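Local coordinates for protein putative secreted lipase (PDB 5H6B) that probably hydrolyses the ester bonds of triacylglycerols as a secreted, thermostable lipase of the alpha/beta-hydrolase clan, at residues Val48-Tyr52 with Arg240-His244; Asn116-Phe121 with Phe176-Thr181; Asp223-Val227 with Pro257-Ala261. All blocks are in the same frame, centred on the assembly; numbering follows the deposited sequence.

Interaction 1. Residues Val48-Tyr52 with Arg240-His244; sequences VLAPY and RIAFH
The bump at the centre of this contact is the ring of F243, which projects from the helix of 240-244 (chi1 near -59°, m) into a hollow formed by V48 and L49, at the start of the helix that runs on to 54. CA atoms are nearest at L49 and F243, 6.5 Å apart, and the segments bury 374 Å² in all. Each has an i to i+4 bond: Y52 N to V48 O at 3.1 Å, H244 N to R240 O at 2.8 Å. L49 (chi1 t, chi2 p) floors the hollow, its CB 3.8 Å from the F243 ring centroid and 8° off the normal, a CH-pi contact. V48 CG1 closes the ring edge, 3.6 Å from F243 CE2, and also lies over one face of the R240 guanidinium, 3.5 Å from R240 CZ. Y52 (chi1 t) lies against F243 CB, which is 4.1 Å from the Y52 ring centroid over one face, and Y52 OH is 3.4 Å from H244 CB. No hydrogen bond crosses; R240 NH1 bonds I238 O instead. This is helix-helix packing in which L49 and A50 also touch L34 of strand 32-35, consistent with a helical layer beside the parallel sheet of an alpha/beta-hydrolase.

Interaction 2. Residues Asn116-Phe121 with Phe176-Thr181; sequences NYYLKF and FITKLT
This is a helix-helix contact on one side of the lipase core, joining helix 115-121, packed on strand 128-134, to helix 175-181. The short axes approach to 10.5 Å and cross at +50°; CA atoms are nearest at Y117 and L180, 6.2 Å. L180 (chi1 t, chi2 p) is a knob in the hole formed by N116, Y117, K120 and F121, its CD1 3.4 Å from Y117 N and 4.0 Å from Y117 CB. On one flank, Y117 (chi1 t) meets F176 (chi1 t): planes 17° apart, centroids 5.2 Å apart, slid so the rings barely overlap, with Y117 CD2 3.2 Å from F176 CE1. The extended K179 lays CE 3.9 Å from the F121 ring centroid, with NZ at 4.9 Å and 8° off the normal, a cation-pi contact; NZ also gives Y117 OH a weak 3.3 Å hydrogen bond. K120 NZ donates to L180 O at 2.7 Å and to G184 O. The result is a single knob-into-hole contact between two short helices of an alpha/beta-hydrolase fold.

Interaction 3. Residues Asp223-Val227 with Pro257-Ala261; sequences DLCPV and PTTCA
A covalent bond, not a hydrogen bond, joins these two segments: C225 SG and C260 SG lie 2.1 Å apart in a disulfide with chi3 of 102°, C225 in chi1 t and C260 in chi1 m. The touching parts run nearly parallel, CA 224 to 227 and CA 258 to 260 being 12° apart, with L224 set against T259 (CA to CA 5.1 Å) and C225 against C260 (4.9 Å). Despite this closeness the backbones do not pair as strands. L224 O instead receives a CA-H...O contact from T259 CA, 3.4 Å away with 154° at the hydrogen. C225 is extended (phi/psi -143/105) and P226 turns the chain back to helical angles (-53/-30). Opposite, T259 is nearly straight (-127/-180) before a 3-10 segment begins at C260, and its OG1 accepts from A261 N at 3.2 Å, an ST turn. Packing around the bridge is slight: P226 CD is 4.2 Å and V227 CG2 4.0 Å from C260 SG, while L224 CD1 is 4.2 Å from T258 CB. The buried total is 257 Å². The bridge thus ties the chain just beyond helix 221-224, which follows strand 216-220 at one border of the sheet, to the C-terminal tail. Helix 240-250 lies beside both: its I241 touches C225 and T258, its E245 touches L224, and T258 OG1 bonds E245 OE1.

In the fold
Interactions 1 and 3 lie on the same side of the chain's centre and meet at helix 240-250, which carries one segment of interaction 1 and touches both segments of interaction 3; H244 ND1 is 2.8 Å from T258 OG1. Their segments alternate along the chain. Interaction 2 lies on the opposite side, its centre about 27 Å from that of interaction 1. All three are partly buried. Interactions 1 and 2, centred 13 and 15 Å from the chain's centre, rest on aromatic and aliphatic packing, to which interaction 2 adds a lysine-to-carbonyl hydrogen bond and a lysine cation-pi contact. Interaction 3, at 21 Å, has three of seven touching residues exposed, against none in interaction 1, and relies on a covalent bridge.

Interaction 1. Residues Val48-Tyr52 with Arg240-His244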
ATOM      1  N   VAL A  48      -0.269 -13.540  -2.750  1.00 37.68           N
ATOM      2  CA  VAL A  48      -1.312 -14.014  -1.843  1.00 37.43           C
ATOM      3  C   VAL A  48      -2.531 -13.096  -1.899  1.00 36.28           C
ATOM      4  O   VAL A  48      -3.632 -13.564  -2.165  1.00 37.59           O
ATOM      5  CB  VAL A  48      -0.791 -14.206  -0.399  1.00 37.71           C
ATOM      6  CG1 VAL A  48      -1.924 -14.613   0.540  1.00 33.98           C
ATOM      7  CG2 VAL A  48       0.315 -15.260  -0.376  1.00 35.26           C
ATOM      8  N   LEU A  49      -2.337 -11.799  -1.679  1.00 37.01           N
ATOM      9  CA  LEU A  49      -3.476 -10.869  -1.566  1.00 37.19           C
ATOM     10  C   LEU A  49      -4.330 -10.715  -2.810  1.00 37.03           C
ATOM     11  O   LEU A  49      -5.554 -10.622  -2.683  1.00 38.37           O
ATOM     12  CB  LEU A  49      -3.046  -9.476  -1.100  1.00 36.21           C
ATOM     13  CG  LEU A  49      -4.161  -8.415  -0.992  1.00 36.44           C
ATOM     14  CD1 LEU A  49      -5.249  -8.853  -0.013  1.00 36.89           C
ATOM     15  CD2 LEU A  49      -3.601  -7.046  -0.596  1.00 37.05           C
ATOM     16  N   ALA A  50      -3.722 -10.643  -3.993  1.00 37.17           N
ATOM     17  CA  ALA A  50      -4.519 -10.457  -5.218  1.00 38.60           C
ATOM     18  C   ALA A  50      -5.496 -11.605  -5.471  1.00 39.18           C
ATOM     19  O   ALA A  50      -6.687 -11.342  -5.616  1.00 39.50           O
ATOM     20  CB  ALA A  50      -3.662 -10.168  -6.447  1.00 39.31           C
ATOM     21  N   PRO A  51      -5.020 -12.871  -5.472  1.00 39.08           N
ATOM     22  CA  PRO A  51      -5.983 -14.004  -5.517  1.00 40.97           C
ATOM     23  C   PRO A  51      -6.995 -14.033  -4.367  1.00 42.83           C
ATOM     24  O   PRO A  51      -8.134 -14.414  -4.567  1.00 45.93           O
ATOM     25  CB  PRO A  51      -5.092 -15.252  -5.411  1.00 42.37           C
ATOM     26  CG  PRO A  51      -3.750 -14.811  -5.854  1.00 43.35           C
ATOM     27  CD  PRO A  51      -3.626 -13.339  -5.506  1.00 41.41           C
ATOM     28  N   TYR A  52      -6.564 -13.653  -3.171  1.00 42.21           N
ATOM     29  CA  TYR A  52      -7.443 -13.599  -2.005  1.00 41.60           C
ATOM     30  C   TYR A  52      -8.612 -12.636  -2.229  1.00 42.15           C
ATOM     31  O   TYR A  52      -9.741 -12.933  -1.852  1.00 40.93           O
ATOM     32  CB  TYR A  52      -6.608 -13.182  -0.802  1.00 44.94           C
ATOM     33  CG  TYR A  52      -7.290 -13.099   0.535  1.00 44.90           C
ATOM     34  CD1 TYR A  52      -8.020 -11.955   0.898  1.00 42.55           C
ATOM     35  CD2 TYR A  52      -7.147 -14.129   1.479  1.00 44.64           C
ATOM     36  CE1 TYR A  52      -8.617 -11.858   2.141  1.00 44.77           C
ATOM     37  CE2 TYR A  52      -7.738 -14.034   2.729  1.00 45.51           C
ATOM     38  CZ  TYR A  52      -8.469 -12.894   3.054  1.00 44.87           C
ATOM     39  OH  TYR A  52      -9.062 -12.795   4.277  1.00 43.63           O
ATOM     40  N   ARG A 240      -2.463 -13.589   6.089  1.00 34.41           N
ATOM     41  CA  ARG A 240      -3.912 -13.635   5.839  1.00 38.34           C
ATOM     42  C   ARG A 240      -4.749 -12.937   6.923  1.00 38.49           C
ATOM     43  O   ARG A 240      -5.873 -12.530   6.652  1.00 36.67           O
ATOM     44  CB  ARG A 240      -4.430 -15.068   5.731  1.00 40.62           C
ATOM     45  CG  ARG A 240      -4.215 -15.730   4.395  1.00 43.96           C
ATOM     46  CD  ARG A 240      -2.820 -16.245   4.283  1.00 47.57           C
ATOM     47  NE  ARG A 240      -2.628 -17.108   3.115  1.00 52.90           N
ATOM     48  CZ  ARG A 240      -1.435 -17.430   2.595  1.00 48.15           C
ATOM     49  NH1 ARG A 240      -0.280 -16.963   3.116  1.00 42.53           N
ATOM     50  NH2 ARG A 240      -1.405 -18.214   1.522  1.00 45.84           N
ATOM     51  N   ILE A 241      -4.229 -12.849   8.147  1.00 37.71           N
ATOM     52  CA  ILE A 241      -4.885 -12.074   9.195  1.00 38.60           C
ATOM     53  C   ILE A 241      -4.942 -10.616   8.749  1.00 38.01           C
ATOM     54  O   ILE A 241      -6.027 -10.024   8.686  1.00 36.67           O
ATOM     55  CB  ILE A 241      -4.182 -12.253  10.559  1.00 39.76           C
ATOM     56  CG1 ILE A 241      -4.432 -13.669  11.084  1.00 41.65           C
ATOM     57  CG2 ILE A 241      -4.694 -11.234  11.563  1.00 41.24           C
ATOM     58  CD1 ILE A 241      -3.472 -14.125  12.164  1.00 41.48           C
ATOM     59  N   ALA A 242      -3.782 -10.061   8.383  1.00 34.94           N
ATOM     60  CA  ALA A 242      -3.733  -8.726   7.802  1.00 34.66           C
ATOM     61  C   ALA A 242      -4.649  -8.609   6.586  1.00 36.17           C
ATOM     62  O   ALA A 242      -5.413  -7.648   6.482  1.00 38.22           O
ATOM     63  CB  ALA A 242      -2.319  -8.327   7.443  1.00 35.03           C
ATOM     64  N   PHE A 243      -4.621  -9.593   5.693  1.00 35.06           N
ATOM     65  CA  PHE A 243      -5.445  -9.500   4.478  1.00 36.42           C
ATOM     66  C   PHE A 243      -6.963  -9.587   4.742  1.00 36.20           C
ATOM     67  O   PHE A 243      -7.744  -8.943   4.045  1.00 33.96           O
ATOM     68  CB  PHE A 243      -4.985 -10.523   3.415  1.00 36.70           C
ATOM     69  CG  PHE A 243      -3.533 -10.367   2.978  1.00 36.08           C
ATOM     70  CD1 PHE A 243      -2.837  -9.152   3.111  1.00 36.86           C
ATOM     71  CD2 PHE A 243      -2.860 -11.444   2.393  1.00 36.38           C
ATOM     72  CE1 PHE A 243      -1.507  -9.029   2.688  1.00 37.87           C
ATOM     73  CE2 PHE A 243      -1.528 -11.319   1.972  1.00 36.02           C
ATOM     74  CZ  PHE A 243      -0.858 -10.111   2.113  1.00 35.39           C
ATOM     75  N   HIS A 244      -7.371 -10.354   5.750  1.00 37.45           N
ATOM     76  CA  HIS A 244      -8.768 -10.363   6.191  1.00 39.51           C
ATOM     77  C   HIS A 244      -9.210  -8.978   6.622  1.00 40.00           C
ATOM     78  O   HIS A 244     -10.324  -8.532   6.273  1.00 38.57           O
ATOM     79  CB  HIS A 244      -8.971 -11.339   7.338  1.00 42.25           C
ATOM     80  CG  HIS A 244     -10.406 -11.627   7.635  1.00 48.41           C
ATOM     81  ND1 HIS A 244     -11.122 -10.940   8.598  1.00 47.62           N
ATOM     82  CD2 HIS A 244     -11.259 -12.533   7.097  1.00 49.02           C
ATOM     83  CE1 HIS A 244     -12.356 -11.413   8.633  1.00 49.63           C
ATOM     84  NE2 HIS A 244     -12.465 -12.381   7.736  1.00 49.66           N
TER

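Interaction 2. Residues Asn116-Phe121 with Phe176-Thr181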
ATOM      1  N   ASN A 116      -0.682   9.015  -0.643  1.00 40.10           N
ATOM      2  CA  ASN A 116      -1.027  10.263   0.036  1.00 41.45           C
ATOM      3  C   ASN A 116      -0.518  11.497  -0.719  1.00 44.99           C
ATOM      4  O   ASN A 116      -1.145  12.560  -0.666  1.00 43.91           O
ATOM      5  CB  ASN A 116      -0.519  10.244   1.473  1.00 42.29           C
ATOM      6  CG  ASN A 116      -1.160   9.136   2.292  1.00 42.53           C
ATOM      7  OD1 ASN A 116      -0.499   8.184   2.716  1.00 46.63           O
ATOM      8  ND2 ASN A 116      -2.452   9.234   2.492  1.00 40.59           N
ATOM      9  N   TYR A 117       0.595  11.347  -1.445  1.00 46.08           N
ATOM     10  CA  TYR A 117       1.066  12.393  -2.350  1.00 44.47           C
ATOM     11  C   TYR A 117       0.081  12.611  -3.515  1.00 44.64           C
ATOM     12  O   TYR A 117      -0.237  13.750  -3.880  1.00 42.26           O
ATOM     13  CB  TYR A 117       2.448  12.042  -2.891  1.00 45.26           C
ATOM     14  CG  TYR A 117       3.170  13.218  -3.514  1.00 45.76           C
ATOM     15  CD1 TYR A 117       2.917  13.603  -4.830  1.00 47.67           C
ATOM     16  CD2 TYR A 117       4.088  13.958  -2.780  1.00 46.03           C
ATOM     17  CE1 TYR A 117       3.558  14.691  -5.395  1.00 48.33           C
ATOM     18  CE2 TYR A 117       4.748  15.041  -3.344  1.00 47.68           C
ATOM     19  CZ  TYR A 117       4.474  15.401  -4.646  1.00 47.86           C
ATOM     20  OH  TYR A 117       5.130  16.460  -5.206  1.00 53.14           O
ATOM     21  N   TYR A 118      -0.387  11.509  -4.091  1.00 44.01           N
ATOM     22  CA  TYR A 118      -1.381  11.543  -5.167  1.00 44.36           C
ATOM     23  C   TYR A 118      -2.690  12.157  -4.665  1.00 46.95           C
ATOM     24  O   TYR A 118      -3.261  13.012  -5.331  1.00 48.03           O
ATOM     25  CB  TYR A 118      -1.569  10.126  -5.707  1.00 41.99           C
ATOM     26  CG  TYR A 118      -2.811   9.811  -6.505  1.00 40.90           C
ATOM     27  CD1 TYR A 118      -3.025  10.355  -7.774  1.00 39.70           C
ATOM     28  CD2 TYR A 118      -3.729   8.877  -6.035  1.00 41.62           C
ATOM     29  CE1 TYR A 118      -4.147  10.027  -8.515  1.00 37.27           C
ATOM     30  CE2 TYR A 118      -4.844   8.539  -6.774  1.00 41.99           C
ATOM     31  CZ  TYR A 118      -5.053   9.125  -8.011  1.00 39.62           C
ATOM     32  OH  TYR A 118      -6.164   8.763  -8.727  1.00 42.03           O
ATOM     33  N   LEU A 119      -3.135  11.732  -3.483  1.00 45.00           N
ATOM     34  CA  LEU A 119      -4.352  12.272  -2.872  1.00 47.83           C
ATOM     35  C   LEU A 119      -4.275  13.772  -2.580  1.00 49.63           C
ATOM     36  O   LEU A 119      -5.254  14.483  -2.782  1.00 52.28           O
ATOM     37  CB  LEU A 119      -4.685  11.544  -1.565  1.00 46.54           C
ATOM     38  CG  LEU A 119      -5.083  10.076  -1.677  1.00 45.11           C
ATOM     39  CD1 LEU A 119      -5.316   9.546  -0.282  1.00 44.20           C
ATOM     40  CD2 LEU A 119      -6.316   9.901  -2.560  1.00 44.95           C
ATOM     41  N   LYS A 120      -3.116  14.231  -2.108  1.00 50.16           N
ATOM     42  CA  LYS A 120      -2.942  15.607  -1.647  1.00 47.21           C
ATOM     43  C   LYS A 120      -2.585  16.591  -2.756  1.00 51.37           C
ATOM     44  O   LYS A 120      -3.092  17.712  -2.753  1.00 52.01           O
ATOM     45  CB  LYS A 120      -1.871  15.682  -0.557  1.00 43.96           C
ATOM     46  CG  LYS A 120      -2.333  15.154   0.788  1.00 42.65           C
ATOM     47  CD  LYS A 120      -1.185  15.140   1.783  1.00 42.97           C
ATOM     48  CE  LYS A 120      -1.663  14.732   3.163  1.00 42.00           C
ATOM     49  NZ  LYS A 120      -0.545  14.665   4.147  1.00 41.78           N
ATOM     50  N   PHE A 121      -1.707  16.190  -3.676  1.00 50.72           N
ATOM     51  CA  PHE A 121      -1.128  17.121  -4.651  1.00 49.18           C
ATOM     52  C   PHE A 121      -1.477  16.874  -6.118  1.00 51.22           C
ATOM     53  O   PHE A 121      -1.215  17.749  -6.940  1.00 51.69           O
ATOM     54  CB  PHE A 121       0.393  17.145  -4.501  1.00 48.37           C
ATOM     55  CG  PHE A 121       0.853  17.459  -3.112  1.00 49.44           C
ATOM     56  CD1 PHE A 121       0.567  18.695  -2.535  1.00 49.11           C
ATOM     57  CD2 PHE A 121       1.562  16.516  -2.364  1.00 50.08           C
ATOM     58  CE1 PHE A 121       0.989  18.990  -1.241  1.00 47.20           C
ATOM     59  CE2 PHE A 121       1.990  16.806  -1.072  1.00 50.03           C
ATOM     60  CZ  PHE A 121       1.697  18.044  -0.507  1.00 50.14           C
ATOM     61  N   PHE A 176      11.044  15.442   0.673  1.00 46.34           N
ATOM     62  CA  PHE A 176       9.793  14.797   0.265  1.00 46.29           C
ATOM     63  C   PHE A 176       8.811  14.591   1.436  1.00 47.27           C
ATOM     64  O   PHE A 176       7.624  14.915   1.319  1.00 45.03           O
ATOM     65  CB  PHE A 176      10.047  13.444  -0.412  1.00 45.66           C
ATOM     66  CG  PHE A 176       8.784  12.761  -0.840  1.00 44.11           C
ATOM     67  CD1 PHE A 176       8.138  13.159  -1.998  1.00 43.30           C
ATOM     68  CD2 PHE A 176       8.203  11.776  -0.046  1.00 42.35           C
ATOM     69  CE1 PHE A 176       6.961  12.551  -2.394  1.00 43.21           C
ATOM     70  CE2 PHE A 176       7.031  11.168  -0.432  1.00 43.77           C
ATOM     71  CZ  PHE A 176       6.401  11.564  -1.604  1.00 45.15           C
ATOM     72  N   ILE A 177       9.296  14.010   2.532  1.00 48.72           N
ATOM     73  CA  ILE A 177       8.451  13.735   3.702  1.00 48.59           C
ATOM     74  C   ILE A 177       7.957  15.065   4.306  1.00 50.75           C
ATOM     75  O   ILE A 177       6.766  15.196   4.619  1.00 47.94           O
ATOM     76  CB  ILE A 177       9.185  12.836   4.736  1.00 46.81           C
ATOM     77  CG1 ILE A 177       9.379  11.427   4.157  1.00 48.33           C
ATOM     78  CG2 ILE A 177       8.444  12.763   6.071  1.00 46.16           C
ATOM     79  CD1 ILE A 177       8.102  10.691   3.775  1.00 47.78           C
ATOM     80  N   THR A 178       8.853  16.050   4.408  1.00 50.41           N
ATOM     81  CA  THR A 178       8.481  17.410   4.864  1.00 51.14           C
ATOM     82  C   THR A 178       7.301  17.996   4.068  1.00 47.11           C
ATOM     83  O   THR A 178       6.315  18.457   4.643  1.00 47.77           O
ATOM     84  CB  THR A 178       9.700  18.367   4.811  1.00 51.30           C
ATOM     85  OG1 THR A 178      10.768  17.820   5.602  1.00 49.11           O
ATOM     86  CG2 THR A 178       9.336  19.757   5.344  1.00 50.32           C
ATOM     87  N   LYS A 179       7.394  17.948   2.747  1.00 48.43           N
ATOM     88  CA  LYS A 179       6.314  18.431   1.889  1.00 50.28           C
ATOM     89  C   LYS A 179       5.036  17.665   2.156  1.00 49.87           C
ATOM     90  O   LYS A 179       3.991  18.266   2.397  1.00 48.73           O
ATOM     91  CB  LYS A 179       6.673  18.308   0.405  1.00 53.18           C
ATOM     92  CG  LYS A 179       5.525  18.653  -0.538  1.00 55.24           C
ATOM     93  CD  LYS A 179       5.992  18.934  -1.958  1.00 57.77           C
ATOM     94  CE  LYS A 179       4.788  19.113  -2.872  1.00 61.62           C
ATOM     95  NZ  LYS A 179       5.169  19.593  -4.225  1.00 65.37           N
ATOM     96  N   LEU A 180       5.131  16.337   2.104  1.00 47.39           N
ATOM     97  CA  LEU A 180       3.961  15.463   2.230  1.00 46.03           C
ATOM     98  C   LEU A 180       3.150  15.671   3.505  1.00 44.44           C
ATOM     99  O   LEU A 180       1.916  15.624   3.462  1.00 42.56           O
ATOM    100  CB  LEU A 180       4.379  13.985   2.137  1.00 48.82           C
ATOM    101  CG  LEU A 180       3.283  12.900   2.187  1.00 48.30           C
ATOM    102  CD1 LEU A 180       2.303  12.998   1.016  1.00 47.41           C
ATOM    103  CD2 LEU A 180       3.972  11.542   2.225  1.00 50.24           C
ATOM    104  N   THR A 181       3.838  15.877   4.626  1.00 46.28           N
ATOM    105  CA  THR A 181       3.194  15.929   5.938  1.00 49.04           C
ATOM    106  C   THR A 181       3.177  17.321   6.611  1.00 53.19           C
ATOM    107  O   THR A 181       2.939  17.412   7.819  1.00 57.45           O
ATOM    108  CB  THR A 181       3.863  14.914   6.888  1.00 48.07           C
ATOM    109  OG1 THR A 181       5.235  15.288   7.115  1.00 49.32           O
ATOM    110  CG2 THR A 181       3.778  13.495   6.304  1.00 45.44           C
TER

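Interaction 3. Residues Asp223-Val227 with Pro257-Ala261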
ATOM      1  N   ASP A 223      -3.557  -6.808  18.197  1.00 41.91           N
ATOM      2  CA  ASP A 223      -4.922  -6.720  18.772  1.00 44.41           C
ATOM      3  C   ASP A 223      -5.861  -7.727  18.132  1.00 45.78           C
ATOM      4  O   ASP A 223      -6.767  -8.222  18.791  1.00 48.81           O
ATOM      5  CB  ASP A 223      -5.545  -5.310  18.625  1.00 42.89           C
ATOM      6  CG  ASP A 223      -4.932  -4.288  19.568  1.00 41.80           C
ATOM      7  OD1 ASP A 223      -4.308  -4.684  20.558  1.00 42.30           O
ATOM      8  OD2 ASP A 223      -5.059  -3.073  19.314  1.00 45.23           O
ATOM      9  N   LEU A 224      -5.633  -8.011  16.851  1.00 45.79           N
ATOM     10  CA  LEU A 224      -6.419  -8.985  16.095  1.00 43.99           C
ATOM     11  C   LEU A 224      -5.978 -10.417  16.420  1.00 42.91           C
ATOM     12  O   LEU A 224      -6.810 -11.296  16.601  1.00 41.53           O
ATOM     13  CB  LEU A 224      -6.270  -8.724  14.592  1.00 44.62           C
ATOM     14  CG  LEU A 224      -6.550  -7.306  14.100  1.00 41.10           C
ATOM     15  CD1 LEU A 224      -6.263  -7.217  12.618  1.00 38.95           C
ATOM     16  CD2 LEU A 224      -7.996  -6.932  14.425  1.00 40.45           C
ATOM     17  N   CYS A 225      -4.670 -10.647  16.449  1.00 41.85           N
ATOM     18  CA  CYS A 225      -4.118 -11.921  16.851  1.00 41.73           C
ATOM     19  C   CYS A 225      -2.835 -11.679  17.651  1.00 45.05           C
ATOM     20  O   CYS A 225      -1.804 -11.349  17.068  1.00 45.61           O
ATOM     21  CB  CYS A 225      -3.852 -12.818  15.642  1.00 41.92           C
ATOM     22  SG  CYS A 225      -3.224 -14.465  16.063  1.00 44.86           S
ATOM     23  N   PRO A 226      -2.897 -11.845  18.993  1.00 46.35           N
ATOM     24  CA  PRO A 226      -1.741 -11.678  19.890  1.00 44.34           C
ATOM     25  C   PRO A 226      -0.482 -12.481  19.540  1.00 43.51           C
ATOM     26  O   PRO A 226       0.625 -12.042  19.873  1.00 41.35           O
ATOM     27  CB  PRO A 226      -2.276 -12.161  21.256  1.00 43.68           C
ATOM     28  CG  PRO A 226      -3.750 -11.951  21.184  1.00 44.37           C
ATOM     29  CD  PRO A 226      -4.149 -12.104  19.749  1.00 44.14           C
ATOM     30  N   VAL A 227      -0.657 -13.653  18.920  1.00 43.74           N
ATOM     31  CA  VAL A 227       0.469 -14.517  18.536  1.00 43.52           C
ATOM     32  C   VAL A 227       0.884 -14.384  17.053  1.00 46.68           C
ATOM     33  O   VAL A 227       1.736 -15.136  16.586  1.00 52.99           O
ATOM     34  CB  VAL A 227       0.209 -16.005  18.914  1.00 44.44           C
ATOM     35  CG1 VAL A 227       0.248 -16.199  20.438  1.00 42.62           C
ATOM     36  CG2 VAL A 227      -1.106 -16.519  18.330  1.00 42.23           C
ATOM     37  N   PRO A 257     -15.194  -9.655  12.607  1.00 53.36           N
ATOM     38  CA  PRO A 257     -13.943  -9.432  13.334  1.00 51.59           C
ATOM     39  C   PRO A 257     -12.822 -10.361  12.869  1.00 50.20           C
ATOM     40  O   PRO A 257     -13.067 -11.530  12.547  1.00 51.98           O
ATOM     41  CB  PRO A 257     -14.316  -9.705  14.798  1.00 52.83           C
ATOM     42  CG  PRO A 257     -15.797  -9.549  14.851  1.00 54.56           C
ATOM     43  CD  PRO A 257     -16.301 -10.007  13.513  1.00 54.12           C
ATOM     44  N   THR A 258     -11.615  -9.814  12.803  1.00 46.35           N
ATOM     45  CA  THR A 258     -10.434 -10.568  12.423  1.00 43.00           C
ATOM     46  C   THR A 258      -9.769 -11.147  13.683  1.00 40.80           C
ATOM     47  O   THR A 258      -9.406 -10.412  14.602  1.00 41.96           O
ATOM     48  CB  THR A 258      -9.464  -9.687  11.617  1.00 42.22           C
ATOM     49  OG1 THR A 258     -10.146  -9.142  10.473  1.00 38.87           O
ATOM     50  CG2 THR A 258      -8.296 -10.532  11.119  1.00 43.40           C
ATOM     51  N   THR A 259      -9.625 -12.468  13.711  1.00 39.04           N
ATOM     52  CA  THR A 259      -9.001 -13.174  14.821  1.00 40.21           C
ATOM     53  C   THR A 259      -7.876 -14.063  14.266  1.00 41.32           C
ATOM     54  O   THR A 259      -7.657 -14.097  13.054  1.00 38.22           O
ATOM     55  CB  THR A 259     -10.033 -14.050  15.585  1.00 39.88           C
ATOM     56  OG1 THR A 259     -10.407 -15.168  14.782  1.00 41.57           O
ATOM     57  CG2 THR A 259     -11.291 -13.267  15.925  1.00 37.99           C
ATOM     58  N   CYS A 260      -7.190 -14.791  15.149  1.00 41.16           N
ATOM     59  CA  CYS A 260      -6.198 -15.794  14.744  1.00 44.49           C
ATOM     60  C   CYS A 260      -6.742 -16.855  13.738  1.00 47.13           C
ATOM     61  O   CYS A 260      -5.982 -17.380  12.905  1.00 42.53           O
ATOM     62  CB  CYS A 260      -5.608 -16.472  15.983  1.00 45.55           C
ATOM     63  SG  CYS A 260      -4.785 -15.332  17.160  1.00 52.35           S
ATOM     64  N   ALA A 261      -8.049 -17.144  13.802  1.00 45.66           N
ATOM     65  CA  ALA A 261      -8.705 -18.098  12.895  1.00 43.71           C
ATOM     66  C   ALA A 261      -8.582 -17.718  11.428  1.00 44.38           C
ATOM     67  O   ALA A 261      -8.671 -18.587  10.564  1.00 44.19           O
ATOM     68  CB  ALA A 261     -10.168 -18.273  13.263  1.00 44.55           C
TER